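Local atomic coordinates of L-iditol 2-dehydrogenase (Clostridium scindens, PDB entry 4OH1), a protein that probably oxidises L-iditol or a related polyol with NAD+ as a zinc-containing member of the medium-chain alcohol dehydrogenase family. Residues A[140-145]-A[307-312]; A[153-158]-A[344-349]; A[160-165]-A[183-188]. All coordinates share one frame; numbering follows the deposited sequence.

Contact 1 (A[140-145]-A[307-312]); sequences QIFPIP and KSIRMI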
loop_
_atom_site.group_PDB
_atom_site.type_symbol
_atom_site.label_atom_id
_atom_site.label_comp_id
_atom_site.label_asym_id
_atom_site.label_seq_id
_atom_site.Cartn_x
_atom_site.Cartn_y
_atom_site.Cartn_z
ATOM N N GLN A 140 -26.366 -4.314 10.301
ATOM C CA GLN A 140 -25.923 -3.151 11.046
ATOM C C GLN A 140 -25.565 -3.495 12.443
ATOM O O GLN A 140 -25.183 -2.622 13.148
ATOM C CB GLN A 140 -27.023 -2.078 11.072
ATOM C CG GLN A 140 -27.398 -1.634 9.674
ATOM C CD GLN A 140 -28.545 -0.644 9.631
ATOM O OE1 GLN A 140 -29.685 -1.035 9.380
ATOM N NE2 GLN A 140 -28.247 0.645 9.819
ATOM N N ILE A 141 -25.703 -4.743 12.874
ATOM C CA ILE A 141 -25.615 -5.041 14.294
ATOM C C ILE A 141 -24.401 -5.837 14.577
ATOM O O ILE A 141 -24.214 -6.859 13.934
ATOM C CB ILE A 141 -26.852 -5.857 14.762
ATOM C CG1 ILE A 141 -28.102 -5.001 14.697
ATOM C CG2 ILE A 141 -26.675 -6.400 16.147
ATOM C CD1 ILE A 141 -28.080 -3.764 15.554
ATOM N N PHE A 142 -23.617 -5.423 15.579
ATOM C CA PHE A 142 -22.299 -6.034 15.842
ATOM C C PHE A 142 -22.188 -6.485 17.259
ATOM O O PHE A 142 -22.370 -5.716 18.155
ATOM C CB PHE A 142 -21.129 -5.025 15.604
ATOM C CG PHE A 142 -20.946 -4.650 14.160
ATOM C CD1 PHE A 142 -21.692 -3.645 13.595
ATOM C CD2 PHE A 142 -20.114 -5.389 13.365
ATOM C CE1 PHE A 142 -21.567 -3.342 12.227
ATOM C CE2 PHE A 142 -19.970 -5.098 11.996
ATOM C CZ PHE A 142 -20.690 -4.052 11.444
ATOM N N PRO A 143 -21.828 -7.722 17.484
ATOM C CA PRO A 143 -21.710 -8.112 18.883
ATOM C C PRO A 143 -20.401 -7.660 19.513
ATOM O O PRO A 143 -19.371 -7.542 18.840
ATOM C CB PRO A 143 -21.782 -9.640 18.836
ATOM C CG PRO A 143 -21.166 -9.947 17.572
ATOM C CD PRO A 143 -21.664 -8.861 16.593
ATOM N N ILE A 144 -20.464 -7.461 20.811
ATOM C CA ILE A 144 -19.325 -7.089 21.629
ATOM C C ILE A 144 -19.191 -8.090 22.797
ATOM O O ILE A 144 -20.057 -8.885 23.002
ATOM C CB ILE A 144 -19.502 -5.651 22.115
ATOM C CG1 ILE A 144 -20.658 -5.543 23.097
ATOM C CG2 ILE A 144 -19.787 -4.717 20.905
ATOM C CD1 ILE A 144 -20.927 -4.103 23.523
ATOM N N PRO A 145 -18.097 -8.057 23.557
ATOM C CA PRO A 145 -17.935 -9.092 24.550
ATOM C C PRO A 145 -19.057 -9.159 25.595
ATOM O O PRO A 145 -19.617 -8.132 25.994
ATOM C CB PRO A 145 -16.621 -8.687 25.225
ATOM C CG PRO A 145 -15.873 -8.076 24.169
ATOM C CD PRO A 145 -16.876 -7.257 23.427
ATOM N N LYS A 307 -13.001 -3.890 13.874
ATOM C CA LYS A 307 -11.720 -3.280 14.314
ATOM C C LYS A 307 -11.873 -2.383 15.530
ATOM O O LYS A 307 -11.195 -2.490 16.583
ATOM C CB LYS A 307 -11.111 -2.542 13.121
ATOM C CG LYS A 307 -9.742 -1.946 13.393
ATOM C CD LYS A 307 -9.304 -1.014 12.340
ATOM C CE LYS A 307 -9.093 -1.702 11.026
ATOM N NZ LYS A 307 -9.027 -0.688 9.986
ATOM N N SER A 308 -12.811 -1.501 15.411
ATOM C CA SER A 308 -13.094 -0.586 16.488
ATOM C C SER A 308 -13.515 -1.287 17.747
ATOM O O SER A 308 -13.092 -0.950 18.883
ATOM C CB SER A 308 -14.177 0.378 16.006
ATOM O OG SER A 308 -14.526 1.273 17.031
ATOM N N ILE A 309 -14.366 -2.284 17.582
ATOM C CA ILE A 309 -14.773 -3.090 18.723
ATOM C C ILE A 309 -13.578 -3.765 19.350
ATOM O O ILE A 309 -13.451 -3.769 20.582
ATOM C CB ILE A 309 -15.825 -4.091 18.281
ATOM C CG1 ILE A 309 -17.130 -3.345 17.983
ATOM C CG2 ILE A 309 -16.022 -5.125 19.315
ATOM C CD1 ILE A 309 -18.178 -4.157 17.274
ATOM N N ARG A 310 -12.638 -4.263 18.530
ATOM C CA ARG A 310 -11.401 -4.881 19.101
ATOM C C ARG A 310 -10.475 -3.904 19.823
ATOM O O ARG A 310 -9.772 -4.295 20.742
ATOM C CB ARG A 310 -10.633 -5.629 18.059
ATOM C CG ARG A 310 -11.347 -6.869 17.602
ATOM C CD ARG A 310 -10.429 -7.734 16.773
ATOM N NE ARG A 310 -10.055 -7.118 15.514
ATOM C CZ ARG A 310 -10.805 -7.154 14.425
ATOM N NH1 ARG A 310 -11.962 -7.790 14.461
ATOM N NH2 ARG A 310 -10.418 -6.582 13.294
HETATM N N MSE A 311 -10.517 -2.630 19.430
HETATM C CA MSE A 311 -9.682 -1.574 20.030
HETATM C C MSE A 311 -10.182 -1.026 21.364
HETATM O O MSE A 311 -9.430 -0.475 22.196
HETATM C CB MSE A 311 -9.594 -0.409 19.088
HETATM C CG MSE A 311 -8.798 -0.707 17.840
HETATM SE SE MSE A 311 -6.909 -1.182 18.231
HETATM C CE MSE A 311 -6.185 0.363 19.205
ATOM N N ILE A 312 -11.465 -1.140 21.574
ATOM C CA ILE A 312 -12.050 -0.567 22.787
ATOM C C ILE A 312 -11.255 -0.941 24.011
ATOM O O ILE A 312 -10.904 -0.036 24.752
ATOM C CB ILE A 312 -13.537 -0.904 22.975
ATOM C CG1 ILE A 312 -14.399 -0.340 21.841
ATOM C CG2 ILE A 312 -14.039 -0.423 24.308
ATOM C CD1 ILE A 312 -14.555 1.135 21.851
#
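Ile309 pushes its CD1 methyl against the root of the Phe142 side chain, where CD1 lies 3.5 Å from Phe142 CB and meets the ring obliquely. Two torsions extend the isoleucine that far: CG1 stands anti to the carbonyl carbon (chi1 -71°) and CD1 continues outward (chi2 168°), which takes the methyl from the helix that carries residues 307-311 across to strand 141-143. The same methyl has a second apolar neighbour, Ile144 CG2, at 4.0 Å from Ile309 CD1. That isoleucine runs at about a right angle to Ile309, and its CG2 also faces Ile309 CG2 at 4.1 Å. Between the two hydrophobic neighbours, Pro143 O comes within 3.9 Å of Ile309 CD1, a van der Waals approach. Farther out, the Phe142 ring runs past the 307-312 segment to Phe305, at the start of the same helix, their planes about 20° apart, and to Arg113 of a neighbouring subunit in a cation-pi contact, while Val99 of strand 97-100 also touches Ile309. With 148 Å² buried in total and carbon-to-carbon approaches making up the side-chain contact, one branched aliphatic residue supplies the helix's whole share, implying cohesion by dispersion and burial rather than by directed polar bonds.

Contact 2 (A[153-158]-A[344-349]); sequences YALVEP and KIVIKM. With ZN (zinc ion), chain B.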
loop_
_atom_site.group_PDB
_atom_site.type_symbol
_atom_site.label_atom_id
_atom_site.label_comp_id
_atom_site.label_asym_id
_atom_site.label_seq_id
_atom_site.Cartn_x
_atom_site.Cartn_y
_atom_site.Cartn_z
ATOM N N TYR A 153 -18.489 1.135 25.012
ATOM C CA TYR A 153 -18.795 0.664 23.633
ATOM C C TYR A 153 -19.786 1.535 22.912
ATOM O O TYR A 153 -19.941 1.427 21.716
ATOM C CB TYR A 153 -19.232 -0.810 23.622
ATOM C CG TYR A 153 -18.069 -1.770 23.877
ATOM C CD1 TYR A 153 -17.615 -2.000 25.144
ATOM C CD2 TYR A 153 -17.437 -2.428 22.834
ATOM C CE1 TYR A 153 -16.538 -2.838 25.370
ATOM C CE2 TYR A 153 -16.411 -3.303 23.063
ATOM C CZ TYR A 153 -15.957 -3.494 24.331
ATOM O OH TYR A 153 -14.901 -4.330 24.554
ATOM N N ALA A 154 -20.485 2.397 23.634
ATOM C CA ALA A 154 -21.262 3.425 22.987
ATOM C C ALA A 154 -20.379 4.311 22.078
ATOM O O ALA A 154 -20.873 4.997 21.196
ATOM C CB ALA A 154 -21.913 4.298 24.022
ATOM N N LEU A 155 -19.081 4.347 22.343
ATOM C CA LEU A 155 -18.174 5.163 21.518
ATOM C C LEU A 155 -17.597 4.403 20.367
ATOM O O LEU A 155 -16.706 4.931 19.728
ATOM C CB LEU A 155 -17.045 5.797 22.344
ATOM C CG LEU A 155 -17.551 7.126 22.912
ATOM C CD1 LEU A 155 -18.865 7.013 23.705
ATOM C CD2 LEU A 155 -16.471 7.605 23.823
ATOM N N VAL A 156 -18.090 3.203 20.061
ATOM C CA VAL A 156 -17.586 2.476 18.906
ATOM C C VAL A 156 -17.647 3.231 17.609
ATOM O O VAL A 156 -16.672 3.155 16.782
ATOM C CB VAL A 156 -18.220 1.084 18.739
ATOM C CG1 VAL A 156 -17.941 0.497 17.382
ATOM C CG2 VAL A 156 -17.672 0.124 19.790
ATOM N N GLU A 157 -18.724 3.962 17.366
ATOM C CA GLU A 157 -18.880 4.591 16.046
ATOM C C GLU A 157 -17.911 5.766 15.909
ATOM O O GLU A 157 -17.257 5.906 14.887
ATOM C CB GLU A 157 -20.318 5.026 15.740
ATOM C CG GLU A 157 -20.520 5.658 14.306
ATOM C CD GLU A 157 -20.146 7.123 14.243
ATOM O OE1 GLU A 157 -20.136 7.760 15.319
ATOM O OE2 GLU A 157 -19.787 7.646 13.156
ATOM N N PRO A 158 -17.828 6.629 16.904
ATOM C CA PRO A 158 -16.848 7.685 16.691
ATOM C C PRO A 158 -15.395 7.170 16.615
ATOM O O PRO A 158 -14.606 7.736 15.865
ATOM C CB PRO A 158 -17.055 8.627 17.858
ATOM C CG PRO A 158 -17.848 7.919 18.813
ATOM C CD PRO A 158 -18.660 6.908 18.054
ATOM N N LYS A 344 -16.781 14.208 25.477
ATOM C CA LYS A 344 -17.916 13.352 25.103
ATOM C C LYS A 344 -18.878 13.237 26.285
ATOM O O LYS A 344 -18.455 13.123 27.453
ATOM C CB LYS A 344 -17.503 11.917 24.695
ATOM C CG LYS A 344 -16.875 11.763 23.323
ATOM C CD LYS A 344 -17.765 12.180 22.174
ATOM C CE LYS A 344 -18.544 11.047 21.597
ATOM N NZ LYS A 344 -19.219 11.469 20.329
ATOM N N ILE A 345 -20.163 13.260 25.938
ATOM C CA ILE A 345 -21.255 13.079 26.881
ATOM C C ILE A 345 -22.047 11.836 26.531
ATOM O O ILE A 345 -22.387 11.626 25.363
ATOM C CB ILE A 345 -22.190 14.263 26.829
ATOM C CG1 ILE A 345 -21.440 15.554 27.174
ATOM C CG2 ILE A 345 -23.348 14.079 27.820
ATOM C CD1 ILE A 345 -22.110 16.823 26.592
ATOM N N VAL A 346 -22.331 10.999 27.544
ATOM C CA VAL A 346 -23.193 9.844 27.321
ATOM C C VAL A 346 -24.460 9.924 28.127
ATOM O O VAL A 346 -24.477 10.432 29.252
ATOM C CB VAL A 346 -22.527 8.454 27.611
ATOM C CG1 VAL A 346 -21.428 8.237 26.671
ATOM C CG2 VAL A 346 -22.008 8.351 29.053
ATOM N N ILE A 347 -25.504 9.351 27.543
ATOM C CA ILE A 347 -26.784 9.247 28.186
ATOM C C ILE A 347 -27.142 7.803 28.478
ATOM O O ILE A 347 -27.136 6.981 27.590
ATOM C CB ILE A 347 -27.863 9.843 27.311
ATOM C CG1 ILE A 347 -27.577 11.315 27.084
ATOM C CG2 ILE A 347 -29.238 9.664 27.996
ATOM C CD1 ILE A 347 -28.570 12.017 26.190
ATOM N N LYS A 348 -27.512 7.510 29.704
ATOM C CA LYS A 348 -27.937 6.164 30.034
ATOM C C LYS A 348 -29.427 6.052 29.787
ATOM O O LYS A 348 -30.214 6.652 30.487
ATOM C CB LYS A 348 -27.603 5.834 31.465
ATOM C CG LYS A 348 -27.772 4.357 31.727
ATOM C CD LYS A 348 -27.110 3.991 33.030
ATOM C CE LYS A 348 -26.957 2.503 33.109
ATOM N NZ LYS A 348 -28.247 1.897 33.467
HETATM N N MSE A 349 -29.793 5.247 28.802
HETATM C CA MSE A 349 -31.109 5.262 28.198
HETATM C C MSE A 349 -32.232 4.473 28.890
HETATM O O MSE A 349 -33.413 4.714 28.624
HETATM C CB MSE A 349 -31.014 4.781 26.767
HETATM C CG MSE A 349 -30.172 5.695 25.880
HETATM SE SE MSE A 349 -30.871 7.508 25.574
HETATM C CE MSE A 349 -32.392 6.891 24.512
HETATM ZN ZN ZN B . -20.462 9.817 15.569
HETATM O O HOH W 1 -20.172 10.074 13.213
HETATM O O HOH W 2 -18.268 10.710 15.252
#
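Glu157 OE1 binds the zinc ion at 2.1 Å, while the other carboxylate oxygen, OE2, accepts a hydrogen bond of 2.5 Å from a water that is itself a zinc ligand. The carboxylate is therefore held at both oxygens: one on the metal, one on the metal's water. Glu157 CG lies anti to the backbone N (chi1 -178°) and the chain bends at chi2, which turns the acid group to the zinc. His74, Glu75 and Cys46, the last modified to cysteinesulfonic acid, complete the protein ligands, and a second water lies 2.4 Å from the zinc ion. Across the contact, Lys344 rises from its strand with bends at chi2 and chi3 and brings NZ to 4.1 Å from Pro158 CG. That ammonium makes a salt bridge with Glu75 and a hydrogen bond to Ile45 O; at 6.3 Å from Glu157 OE1, Lys344 NZ makes no direct bond to it, which fits a second-shell role through Glu75. Alongside, Leu155 CD1 meets Val346 CG1 at 4.1 Å, the two side chains crossing at about a right angle, and Leu155 CD2 packs on Lys344 CG. The start of helix 156-168, with Leu155 at its N-cap position, thus rests on strand 344-348, which is hydrogen-bonded between strands 35-44 and 321-326, while helix 330-338 covers the strand through Ile345 and Ile347.

Contact 3 (A[160-165]-A[183-188]); sequences TVALSS and GGLGMM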
loop_
_atom_site.group_PDB
_atom_site.type_symbol
_atom_site.label_atom_id
_atom_site.label_comp_id
_atom_site.label_asym_id
_atom_site.label_seq_id
_atom_site.Cartn_x
_atom_site.Cartn_y
_atom_site.Cartn_z
ATOM N N THR A 160 -14.557 4.496 15.042
ATOM C CA THR A 160 -14.354 4.193 13.636
ATOM C C THR A 160 -13.945 5.398 12.783
ATOM O O THR A 160 -13.249 5.248 11.785
ATOM C CB THR A 160 -15.585 3.578 12.943
ATOM O OG1 THR A 160 -16.654 4.548 12.872
ATOM C CG2 THR A 160 -16.075 2.299 13.663
ATOM N N VAL A 161 -14.508 6.567 13.074
ATOM C CA VAL A 161 -14.137 7.765 12.390
ATOM C C VAL A 161 -12.686 8.157 12.707
ATOM O O VAL A 161 -11.911 8.527 11.857
ATOM C CB VAL A 161 -15.076 8.925 12.786
ATOM C CG1 VAL A 161 -14.579 10.214 12.163
ATOM C CG2 VAL A 161 -16.491 8.666 12.287
ATOM N N ALA A 162 -12.323 8.052 13.965
ATOM C CA ALA A 162 -10.991 8.319 14.357
ATOM C C ALA A 162 -10.007 7.321 13.750
ATOM O O ALA A 162 -8.927 7.744 13.271
ATOM C CB ALA A 162 -10.911 8.328 15.854
ATOM N N LEU A 163 -10.363 6.032 13.730
ATOM C CA LEU A 163 -9.514 5.031 13.119
ATOM C C LEU A 163 -9.323 5.289 11.644
ATOM O O LEU A 163 -8.208 5.151 11.153
ATOM C CB LEU A 163 -10.065 3.603 13.300
ATOM C CG LEU A 163 -9.857 3.012 14.677
ATOM C CD1 LEU A 163 -10.852 1.923 14.930
ATOM C CD2 LEU A 163 -8.497 2.427 14.818
ATOM N N SER A 164 -10.376 5.645 10.924
ATOM C CA SER A 164 -10.233 5.904 9.493
ATOM C C SER A 164 -9.357 7.098 9.157
ATOM O O SER A 164 -8.660 7.085 8.169
ATOM C CB SER A 164 -11.579 6.209 8.840
ATOM O OG SER A 164 -12.435 5.142 9.132
ATOM N N SER A 165 -9.503 8.144 9.936
ATOM C CA SER A 165 -8.739 9.342 9.788
ATOM C C SER A 165 -7.273 9.061 10.121
ATOM O O SER A 165 -6.391 9.453 9.373
ATOM C CB SER A 165 -9.317 10.435 10.727
ATOM O OG SER A 165 -10.647 10.743 10.279
ATOM N N GLY A 183 -11.308 18.115 21.068
ATOM C CA GLY A 183 -12.577 17.508 21.419
ATOM C C GLY A 183 -12.491 15.996 21.551
ATOM O O GLY A 183 -11.417 15.410 21.636
ATOM N N GLY A 184 -13.640 15.343 21.530
ATOM C CA GLY A 184 -13.669 13.912 21.754
ATOM C C GLY A 184 -12.924 13.150 20.693
ATOM O O GLY A 184 -12.115 12.258 20.999
ATOM N N LEU A 185 -13.212 13.441 19.444
ATOM C CA LEU A 185 -12.476 12.795 18.351
ATOM C C LEU A 185 -10.971 13.070 18.445
ATOM O O LEU A 185 -10.152 12.192 18.187
ATOM C CB LEU A 185 -12.959 13.266 16.989
ATOM C CG LEU A 185 -14.217 12.612 16.469
ATOM C CD1 LEU A 185 -14.495 13.090 15.013
ATOM C CD2 LEU A 185 -14.174 11.068 16.555
ATOM N N GLY A 186 -10.640 14.301 18.805
ATOM C CA GLY A 186 -9.285 14.701 19.081
ATOM C C GLY A 186 -8.605 13.821 20.101
ATOM O O GLY A 186 -7.472 13.412 19.891
HETATM N N MSE A 187 -9.290 13.543 21.213
HETATM C CA MSE A 187 -8.710 12.768 22.291
HETATM C C MSE A 187 -8.553 11.334 21.816
HETATM O O MSE A 187 -7.557 10.687 22.065
HETATM C CB MSE A 187 -9.584 12.806 23.531
HETATM C CG MSE A 187 -9.698 14.175 24.195
HETATM SE SE MSE A 187 -7.928 15.020 24.515
HETATM C CE MSE A 187 -7.709 16.048 22.870
HETATM N N MSE A 188 -9.495 10.825 21.067
HETATM C CA MSE A 188 -9.325 9.480 20.507
HETATM C C MSE A 188 -8.136 9.400 19.519
HETATM O O MSE A 188 -7.441 8.399 19.496
HETATM C CB MSE A 188 -10.587 9.021 19.779
HETATM C CG MSE A 188 -11.772 8.949 20.706
HETATM SE SE MSE A 188 -13.450 8.268 19.884
HETATM C CE MSE A 188 -14.597 9.660 20.717
#
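Val161 and Leu185 set their side chains at about a right angle, and the touching atoms are methyls: Val161 CG1 lies 4.0 Å from Leu185 CD1. The valine's CG1 is anti to the backbone N (chi1 174°), which directs this branch at the leucine. One residue on, Ala162 CB lies 4.3 Å from Leu185 CD2, the other branch. The same Ala162 CB is 4.0 Å from Met188 CB. Met188 is a selenomethionine that points toward the alanine at its base but leads away at its end. The small alanine accordingly meets two residues about one turn apart on the partner helix, and the closest CA pair, Ala162 and Leu185, is 6.2 Å apart. The segment axes cross at -56° and approach to 9.4 Å. Within 160-165 two serines bond back to the preceding turn: Ser164 OG reaches Thr160 O at 2.8 Å, and Ser165 OG reaches Val161 O. Thr160 O also accepts from Ser164 N, and Val161 O from Ser165 N, which reaches it from the opposite face to Ser165 OG. Gly183, the N-cap, and Gly186 fit a GxGxxG Rossmann-type turn, probably the dinucleotide-binding one. Helix 184-194 follows strand 176-180 of the parallel sheet, Leu189 and Leu192 extend its contact with Ala162, and helix 305-311 covers helix 156-168 at Thr160 and Leu163.

Overall arrangement
The three contacts gather round helix 156-168, whose start lies in contact 2 and middle in contact 3. Contact 2 lies about 13 Å, centre to centre, from both others, which are about 16 Å apart. Along the chain, contact 3 falls within the spans of both others, whereas the segments of contacts 1 and 2 alternate. Contacts 1 and 2 reach the same mixed sheet, through strands 141-143 and 344-348; contact 3 reaches the helix after parallel-sheet strand 176-180. A probable hydrogen bond, Ser308 OG to Val156 O (2.9 Å), ties contacts 1 and 2. Helix 156-168 thus touches both the strand beside the zinc site and the helix of the probable dinucleotide-binding domain.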